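Local coordinates for nitrite reductase (Hyphomicrobium denitrificans, PDB 2DV6), which probably reduces nitrite to nitric oxide with electrons from cytochrome c, using copper ions bound in its cupredoxin domains, at residues A[57-62]-A[128-133]; A[204-209]-A[243-248]. All coordinates share one frame; numbering follows the deposited sequence.

Overall arrangement
From the N terminus the chain first builds a small cupredoxin domain that carries its own copper site, His77, Cys114, His119 and Met124. Contact 1 closes this domain: strand 57-60 pairs in parallel with strand 125-131, the last of the domain, across a 65-residue loop that holds all four ligands of that site. The chain then runs on into the next cupredoxin domain. There contact 2 joins strand 204-211 to strand 243-249 across a shorter loop that holds His219, Asp222 and His224. The two loops follow one another and neither nest nor cross. The centres of contact 1 and contact 2 are about 53 Å apart, on opposite sides of the chain's centre, and the contacts do not touch.

Contact 1: A[57-62]-A[128-133]; sequences LVVHEG and IQVLPG
Residues 57-60 and 128-131 pair as parallel strands, with Leu57 beside Ile128 and His60 beside Leu131, and their short axes run 22° apart. Leu57 O accepts from Gln129 N. Val59 uses both its polar backbone atoms: its N donates to Gln129 O, and its O takes Leu131 N at 2.7 Å in a nearly straight bond. Glu61 N continues the pattern just past the strand, at 2.8 Å from Leu131 O.

Leu57, Val59, Ile128 and Val130 share the buried face. The contacts here are branch to branch: Leu57 CD1 meets Ile128 CG1 at 4.1 Å, and Val59 CG1 meets Val130 CG2 at 4.2 Å. Val130 CG1, anti to the backbone N (chi1 -179°), lies against Glu61 N at 3.7 Å.

The other face carries Val58, His60, Gln129 and Leu131. Leu131 CD1 touches both Val58 CG2, at 3.7 Å, and the His60 ring, where CE1 is 3.9 Å away. The ring has CG beside its own backbone N (chi1 -70°), and its ND1 donates to Pro132 O at 3.3 Å. That oxygen lies in the ring plane, but ND1 sits well above the carbonyl plane of Pro132. Past the strand ends a water donates to Glu61 OE1 and accepts from Gly133 N, bridging the two segments.

This is the parallel pairing of a Greek-key cupredoxin sandwich, away from the copper. Strand 57-60 is outermost within its sheet, and Val58 O and His60 N bond to the side chains of Arg135 and Glu63. Leu57 and Val59 pack on Phe29 of strand 27-36, in the facing sheet. On the other side of strand 125-131, Ile128 and Val130 form backbone bonds to Phe110 and Gly108.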
ATOM      1  N   LEU A  57       4.311  -4.623 -32.944  1.00 25.15           N
ATOM      2  CA  LEU A  57       3.489  -3.464 -33.284  1.00 24.77           C
ATOM      3  C   LEU A  57       3.111  -3.625 -34.745  1.00 25.73           C
ATOM      4  O   LEU A  57       3.970  -3.512 -35.628  1.00 27.11           O
ATOM      5  CB  LEU A  57       4.302  -2.191 -33.054  1.00 23.67           C
ATOM      6  CG  LEU A  57       4.973  -2.021 -31.675  1.00 22.56           C
ATOM      7  CD1 LEU A  57       5.656  -0.678 -31.553  1.00 21.88           C
ATOM      8  CD2 LEU A  57       3.939  -2.211 -30.570  1.00 22.21           C
ATOM      9  N   VAL A  58       1.853  -3.935 -35.024  1.00 27.08           N
ATOM     10  CA  VAL A  58       1.487  -4.138 -36.415  1.00 28.35           C
ATOM     11  C   VAL A  58       0.855  -2.939 -37.090  1.00 28.83           C
ATOM     12  O   VAL A  58      -0.113  -2.344 -36.615  1.00 29.89           O
ATOM     13  CB  VAL A  58       0.924  -5.582 -36.807  1.00 29.30           C
ATOM     14  CG1 VAL A  58       0.762  -6.539 -35.621  1.00 27.10           C
ATOM     15  CG2 VAL A  58      -0.268  -5.552 -37.788  1.00 28.41           C
ATOM     16  N   VAL A  59       1.443  -2.631 -38.229  1.00 29.09           N
ATOM     17  CA  VAL A  59       1.293  -1.366 -38.888  1.00 30.74           C
ATOM     18  C   VAL A  59       1.188  -1.623 -40.406  1.00 31.80           C
ATOM     19  O   VAL A  59       1.523  -2.709 -40.885  1.00 30.20           O
ATOM     20  CB  VAL A  59       2.498  -0.497 -38.458  1.00 31.72           C
ATOM     21  CG1 VAL A  59       3.053   0.350 -39.566  1.00 31.24           C
ATOM     22  CG2 VAL A  59       2.137   0.280 -37.168  1.00 31.74           C
ATOM     23  N   HIS A  60       0.659  -0.642 -41.142  1.00 32.82           N
ATOM     24  CA  HIS A  60       0.496  -0.765 -42.589  1.00 33.11           C
ATOM     25  C   HIS A  60       1.316   0.279 -43.313  1.00 33.99           C
ATOM     26  O   HIS A  60       1.514   1.403 -42.817  1.00 34.65           O
ATOM     27  CB  HIS A  60      -0.980  -0.719 -43.005  1.00 32.04           C
ATOM     28  CG  HIS A  60      -1.747  -1.935 -42.586  1.00 32.97           C
ATOM     29  ND1 HIS A  60      -1.955  -3.010 -43.423  1.00 32.85           N
ATOM     30  CD2 HIS A  60      -2.325  -2.264 -41.404  1.00 32.42           C
ATOM     31  CE1 HIS A  60      -2.660  -3.934 -42.789  1.00 33.57           C
ATOM     32  NE2 HIS A  60      -2.878  -3.515 -41.554  1.00 33.42           N
ATOM     33  N   GLU A  61       1.835  -0.132 -44.468  1.00 34.21           N
ATOM     34  CA  GLU A  61       2.642   0.714 -45.314  1.00 34.49           C
ATOM     35  C   GLU A  61       2.037   2.113 -45.485  1.00 33.23           C
ATOM     36  O   GLU A  61       0.873   2.248 -45.808  1.00 32.94           O
ATOM     37  CB  GLU A  61       2.789   0.051 -46.684  1.00 35.78           C
ATOM     38  CG  GLU A  61       3.761   0.821 -47.594  1.00 39.11           C
ATOM     39  CD  GLU A  61       3.975   0.173 -48.965  1.00 41.03           C
ATOM     40  OE1 GLU A  61       3.357  -0.885 -49.265  1.00 41.16           O
ATOM     41  OE2 GLU A  61       4.781   0.742 -49.737  1.00 43.32           O
ATOM     42  N   GLY A  62       2.848   3.141 -45.272  1.00 32.99           N
ATOM     43  CA  GLY A  62       2.404   4.535 -45.394  1.00 32.22           C
ATOM     44  C   GLY A  62       1.793   5.167 -44.135  1.00 32.63           C
ATOM     45  O   GLY A  62       1.553   6.379 -44.116  1.00 32.14           O
ATOM     46  N   ILE A 128       8.349  -4.499 -35.064  1.00 27.87           N
ATOM     47  CA  ILE A 128       7.309  -3.775 -35.768  1.00 28.59           C
ATOM     48  C   ILE A 128       7.135  -4.534 -37.096  1.00 29.06           C
ATOM     49  O   ILE A 128       8.115  -4.785 -37.767  1.00 28.71           O
ATOM     50  CB  ILE A 128       7.762  -2.314 -36.066  1.00 28.39           C
ATOM     51  CG1 ILE A 128       8.101  -1.598 -34.763  1.00 28.73           C
ATOM     52  CG2 ILE A 128       6.671  -1.558 -36.892  1.00 29.43           C
ATOM     53  CD1 ILE A 128       8.316  -0.116 -34.893  1.00 29.24           C
ATOM     54  N   GLN A 129       5.912  -4.931 -37.438  1.00 29.46           N
ATOM     55  CA  GLN A 129       5.608  -5.493 -38.739  1.00 30.66           C
ATOM     56  C   GLN A 129       4.900  -4.430 -39.576  1.00 30.65           C
ATOM     57  O   GLN A 129       3.790  -3.999 -39.241  1.00 28.45           O
ATOM     58  CB  GLN A 129       4.680  -6.682 -38.609  1.00 33.86           C
ATOM     59  CG  GLN A 129       5.354  -8.009 -38.251  1.00 38.83           C
ATOM     60  CD  GLN A 129       4.322  -9.127 -38.023  1.00 42.43           C
ATOM     61  OE1 GLN A 129       3.118  -8.978 -38.329  1.00 43.55           O
ATOM     62  NE2 GLN A 129       4.796 -10.264 -37.475  1.00 45.41           N
ATOM     63  N   VAL A 130       5.552  -3.996 -40.647  1.00 30.42           N
ATOM     64  CA  VAL A 130       4.895  -3.123 -41.607  1.00 31.74           C
ATOM     65  C   VAL A 130       4.283  -4.009 -42.702  1.00 33.71           C
ATOM     66  O   VAL A 130       5.021  -4.669 -43.445  1.00 35.15           O
ATOM     67  CB  VAL A 130       5.855  -2.123 -42.217  1.00 29.78           C
ATOM     68  CG1 VAL A 130       5.104  -1.225 -43.180  1.00 29.13           C
ATOM     69  CG2 VAL A 130       6.552  -1.299 -41.126  1.00 29.43           C
ATOM     70  N   LEU A 131       2.953  -4.050 -42.769  1.00 34.41           N
ATOM     71  CA  LEU A 131       2.243  -4.892 -43.729  1.00 35.55           C
ATOM     72  C   LEU A 131       1.823  -4.074 -44.933  1.00 37.08           C
ATOM     73  O   LEU A 131       1.635  -2.866 -44.826  1.00 37.77           O
ATOM     74  CB  LEU A 131       0.996  -5.520 -43.101  1.00 34.92           C
ATOM     75  CG  LEU A 131       1.084  -6.437 -41.877  1.00 34.27           C
ATOM     76  CD1 LEU A 131      -0.299  -6.655 -41.272  1.00 33.23           C
ATOM     77  CD2 LEU A 131       1.671  -7.760 -42.243  1.00 33.29           C
ATOM     78  N   PRO A 132       1.676  -4.730 -46.108  1.00 38.61           N
ATOM     79  CA  PRO A 132       1.130  -3.987 -47.240  1.00 38.17           C
ATOM     80  C   PRO A 132      -0.379  -3.784 -47.076  1.00 38.07           C
ATOM     81  O   PRO A 132      -1.028  -4.439 -46.247  1.00 38.42           O
ATOM     82  CB  PRO A 132       1.426  -4.918 -48.439  1.00 38.27           C
ATOM     83  CG  PRO A 132       1.370  -6.289 -47.848  1.00 38.38           C
ATOM     84  CD  PRO A 132       1.997  -6.135 -46.470  1.00 38.41           C
ATOM     85  N   GLY A 133      -0.947  -2.888 -47.865  1.00 37.76           N
ATOM     86  CA  GLY A 133      -2.388  -2.762 -47.861  1.00 37.81           C
ATOM     87  C   GLY A 133      -2.896  -1.695 -46.914  1.00 38.36           C
ATOM     88  O   GLY A 133      -2.141  -0.863 -46.413  1.00 37.89           O
TER
HETATM   89  O   HOH W   1       0.766  -1.472 -49.545  1.00 58.03           O

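Contact 2: A[204-209]-A[243-248]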
ATOM      1  N   THR A 204     -43.770  27.793 -34.727  1.00 29.59           N
ATOM      2  CA  THR A 204     -44.246  27.119 -33.554  1.00 29.90           C
ATOM      3  C   THR A 204     -43.852  25.668 -33.729  1.00 29.28           C
ATOM      4  O   THR A 204     -44.102  25.073 -34.781  1.00 29.71           O
ATOM      5  CB  THR A 204     -45.781  27.272 -33.428  1.00 30.36           C
ATOM      6  OG1 THR A 204     -46.076  28.625 -33.084  1.00 32.41           O
ATOM      7  CG2 THR A 204     -46.317  26.404 -32.352  1.00 30.41           C
ATOM      8  N   VAL A 205     -43.189  25.115 -32.720  1.00 28.17           N
ATOM      9  CA  VAL A 205     -42.711  23.763 -32.808  1.00 26.93           C
ATOM     10  C   VAL A 205     -43.624  22.896 -31.994  1.00 27.13           C
ATOM     11  O   VAL A 205     -43.936  23.215 -30.842  1.00 26.24           O
ATOM     12  CB  VAL A 205     -41.261  23.612 -32.265  1.00 26.57           C
ATOM     13  CG1 VAL A 205     -40.867  22.128 -32.186  1.00 24.99           C
ATOM     14  CG2 VAL A 205     -40.272  24.405 -33.120  1.00 25.32           C
ATOM     15  N   GLU A 206     -44.059  21.796 -32.594  1.00 26.41           N
ATOM     16  CA  GLU A 206     -44.840  20.851 -31.851  1.00 26.29           C
ATOM     17  C   GLU A 206     -43.980  19.615 -31.723  1.00 25.81           C
ATOM     18  O   GLU A 206     -43.767  18.891 -32.685  1.00 25.81           O
ATOM     19  CB  GLU A 206     -46.157  20.544 -32.558  1.00 27.07           C
ATOM     20  CG  GLU A 206     -47.038  19.586 -31.791  1.00 29.74           C
ATOM     21  CD  GLU A 206     -48.311  19.213 -32.573  1.00 31.95           C
ATOM     22  OE1 GLU A 206     -48.434  18.036 -32.977  1.00 31.84           O
ATOM     23  OE2 GLU A 206     -49.170  20.103 -32.786  1.00 33.39           O
ATOM     24  N   LEU A 207     -43.470  19.386 -30.524  1.00 25.94           N
ATOM     25  CA  LEU A 207     -42.537  18.291 -30.303  1.00 25.24           C
ATOM     26  C   LEU A 207     -43.244  17.044 -29.792  1.00 25.24           C
ATOM     27  O   LEU A 207     -43.942  17.089 -28.787  1.00 26.04           O
ATOM     28  CB  LEU A 207     -41.447  18.730 -29.312  1.00 26.11           C
ATOM     29  CG  LEU A 207     -40.522  17.528 -29.087  1.00 27.09           C
ATOM     30  CD1 LEU A 207     -39.321  17.585 -30.015  1.00 28.04           C
ATOM     31  CD2 LEU A 207     -40.143  17.422 -27.680  1.00 28.83           C
ATOM     32  N   HIS A 208     -43.052  15.916 -30.468  1.00 24.24           N
ATOM     33  CA  HIS A 208     -43.462  14.635 -29.908  1.00 24.60           C
ATOM     34  C   HIS A 208     -42.240  13.840 -29.507  1.00 23.89           C
ATOM     35  O   HIS A 208     -41.466  13.374 -30.360  1.00 22.83           O
ATOM     36  CB  HIS A 208     -44.338  13.834 -30.890  1.00 25.43           C
ATOM     37  CG  HIS A 208     -45.594  14.552 -31.276  1.00 26.09           C
ATOM     38  ND1 HIS A 208     -46.847  14.098 -30.929  1.00 26.34           N
ATOM     39  CD2 HIS A 208     -45.785  15.715 -31.939  1.00 26.39           C
ATOM     40  CE1 HIS A 208     -47.759  14.944 -31.376  1.00 26.84           C
ATOM     41  NE2 HIS A 208     -47.142  15.932 -31.996  1.00 28.41           N
ATOM     42  N   LEU A 209     -42.091  13.680 -28.202  1.00 23.73           N
ATOM     43  CA  LEU A 209     -40.984  12.921 -27.639  1.00 24.46           C
ATOM     44  C   LEU A 209     -41.445  11.563 -27.167  1.00 24.16           C
ATOM     45  O   LEU A 209     -42.243  11.478 -26.214  1.00 24.41           O
ATOM     46  CB  LEU A 209     -40.315  13.681 -26.474  1.00 25.56           C
ATOM     47  CG  LEU A 209     -38.933  13.106 -26.003  1.00 28.42           C
ATOM     48  CD1 LEU A 209     -38.269  14.064 -25.047  1.00 29.70           C
ATOM     49  CD2 LEU A 209     -39.088  11.812 -25.278  1.00 29.96           C
ATOM     50  N   GLU A 243     -45.088   8.828 -24.298  1.00 27.55           N
ATOM     51  CA  GLU A 243     -44.859   9.978 -25.142  1.00 28.11           C
ATOM     52  C   GLU A 243     -45.265  11.210 -24.364  1.00 28.28           C
ATOM     53  O   GLU A 243     -46.133  11.174 -23.496  1.00 28.76           O
ATOM     54  CB  GLU A 243     -45.694   9.905 -26.457  1.00 29.63           C
ATOM     55  CG  GLU A 243     -45.515  11.125 -27.422  1.00 31.15           C
ATOM     56  CD  GLU A 243     -46.555  11.164 -28.561  1.00 34.40           C
ATOM     57  OE1 GLU A 243     -46.178  11.530 -29.695  1.00 35.63           O
ATOM     58  OE2 GLU A 243     -47.750  10.828 -28.328  1.00 36.04           O
ATOM     59  N   THR A 244     -44.653  12.317 -24.725  1.00 27.90           N
ATOM     60  CA  THR A 244     -44.874  13.555 -24.086  1.00 27.76           C
ATOM     61  C   THR A 244     -44.959  14.496 -25.293  1.00 27.76           C
ATOM     62  O   THR A 244     -44.290  14.276 -26.308  1.00 27.07           O
ATOM     63  CB  THR A 244     -43.654  13.741 -23.154  1.00 29.57           C
ATOM     64  OG1 THR A 244     -44.038  13.865 -21.757  1.00 31.49           O
ATOM     65  CG2 THR A 244     -42.659  14.710 -23.650  1.00 25.72           C
ATOM     66  N   VAL A 245     -45.833  15.484 -25.234  1.00 27.59           N
ATOM     67  CA  VAL A 245     -45.899  16.463 -26.304  1.00 27.04           C
ATOM     68  C   VAL A 245     -45.940  17.865 -25.760  1.00 26.82           C
ATOM     69  O   VAL A 245     -46.524  18.129 -24.707  1.00 26.42           O
ATOM     70  CB  VAL A 245     -46.941  16.113 -27.490  1.00 28.04           C
ATOM     71  CG1 VAL A 245     -47.752  14.852 -27.237  1.00 26.95           C
ATOM     72  CG2 VAL A 245     -47.754  17.321 -27.996  1.00 26.52           C
ATOM     73  N   VAL A 246     -45.217  18.746 -26.442  1.00 26.37           N
ATOM     74  CA  VAL A 246     -45.053  20.098 -25.959  1.00 27.31           C
ATOM     75  C   VAL A 246     -45.027  20.997 -27.191  1.00 27.44           C
ATOM     76  O   VAL A 246     -44.438  20.622 -28.199  1.00 28.24           O
ATOM     77  CB  VAL A 246     -43.752  20.267 -25.075  1.00 26.60           C
ATOM     78  CG1 VAL A 246     -42.454  20.031 -25.894  1.00 26.96           C
ATOM     79  CG2 VAL A 246     -43.705  21.632 -24.500  1.00 26.69           C
ATOM     80  N   THR A 247     -45.692  22.147 -27.118  1.00 26.47           N
ATOM     81  CA  THR A 247     -45.638  23.115 -28.212  1.00 26.49           C
ATOM     82  C   THR A 247     -44.915  24.344 -27.703  1.00 26.44           C
ATOM     83  O   THR A 247     -45.161  24.771 -26.582  1.00 26.54           O
ATOM     84  CB  THR A 247     -47.083  23.492 -28.687  1.00 26.25           C
ATOM     85  OG1 THR A 247     -47.722  22.312 -29.171  1.00 25.74           O
ATOM     86  CG2 THR A 247     -47.075  24.551 -29.799  1.00 25.41           C
ATOM     87  N   PHE A 248     -44.032  24.921 -28.502  1.00 26.01           N
ATOM     88  CA  PHE A 248     -43.339  26.120 -28.051  1.00 26.72           C
ATOM     89  C   PHE A 248     -43.052  27.031 -29.213  1.00 27.64           C
ATOM     90  O   PHE A 248     -42.897  26.567 -30.334  1.00 28.00           O
ATOM     91  CB  PHE A 248     -42.052  25.801 -27.229  1.00 27.01           C
ATOM     92  CG  PHE A 248     -40.964  25.093 -28.003  1.00 26.97           C
ATOM     93  CD1 PHE A 248     -40.046  25.817 -28.770  1.00 27.21           C
ATOM     94  CD2 PHE A 248     -40.834  23.719 -27.934  1.00 27.12           C
ATOM     95  CE1 PHE A 248     -39.025  25.163 -29.484  1.00 25.98           C
ATOM     96  CE2 PHE A 248     -39.807  23.054 -28.637  1.00 27.51           C
ATOM     97  CZ  PHE A 248     -38.927  23.780 -29.430  1.00 27.36           C
TER
HETATM   98  O   HOH W   2     -49.295  12.156 -30.297  1.00 38.43           O
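An antiparallel strand pair at the end of a cupredoxin sheet, as formed within one chain, holds Val205, Leu207 and Leu209 against Phe248, Val246 and Thr244. Each is a hydrogen-bonded pair with two backbone bonds. Val205 N to Phe248 O is 2.8 Å and almost straight, at 174°.

On this largely buried face Phe248 has CG between its backbone N and carbonyl carbon (chi1 64°), which brings the ring beside Val205. Val205 CB stands over one ring face, offset toward the rim, in a CH-pi contact 3.9 Å from the centroid. Leu207 CB meets Val246 CG1 at 3.8 Å. Leu209 reaches toward the type 1 copper site of this cupredoxin domain: its side chain lies about 5 Å from that of the copper ligand His219, and about 8 Å from the copper.

The other face carries Glu206, His208, Val245 and Thr247. His208 donates from both ring nitrogens, which probably favours its positive form. NE2 gives a 2.7 Å bond to Glu206 OE1 on its anti side, in the ring plane and nearly straight. ND1 gives a 2.9 Å bond to Glu243 OE1, bent to 143° and reaching that oxygen from above the carboxylate plane. With a carboxylate at each nitrogen, the ring's rotation is held. Val245 CB covers one face of the ring, 4.2 Å from its centroid.

A strand of a second subunit extends the sheet beyond Val246, Thr247 and Phe248. Glu206 OE2 accepts from Ala445 N of that subunit, and Thr247 OG1 bonds to its Gly443 O.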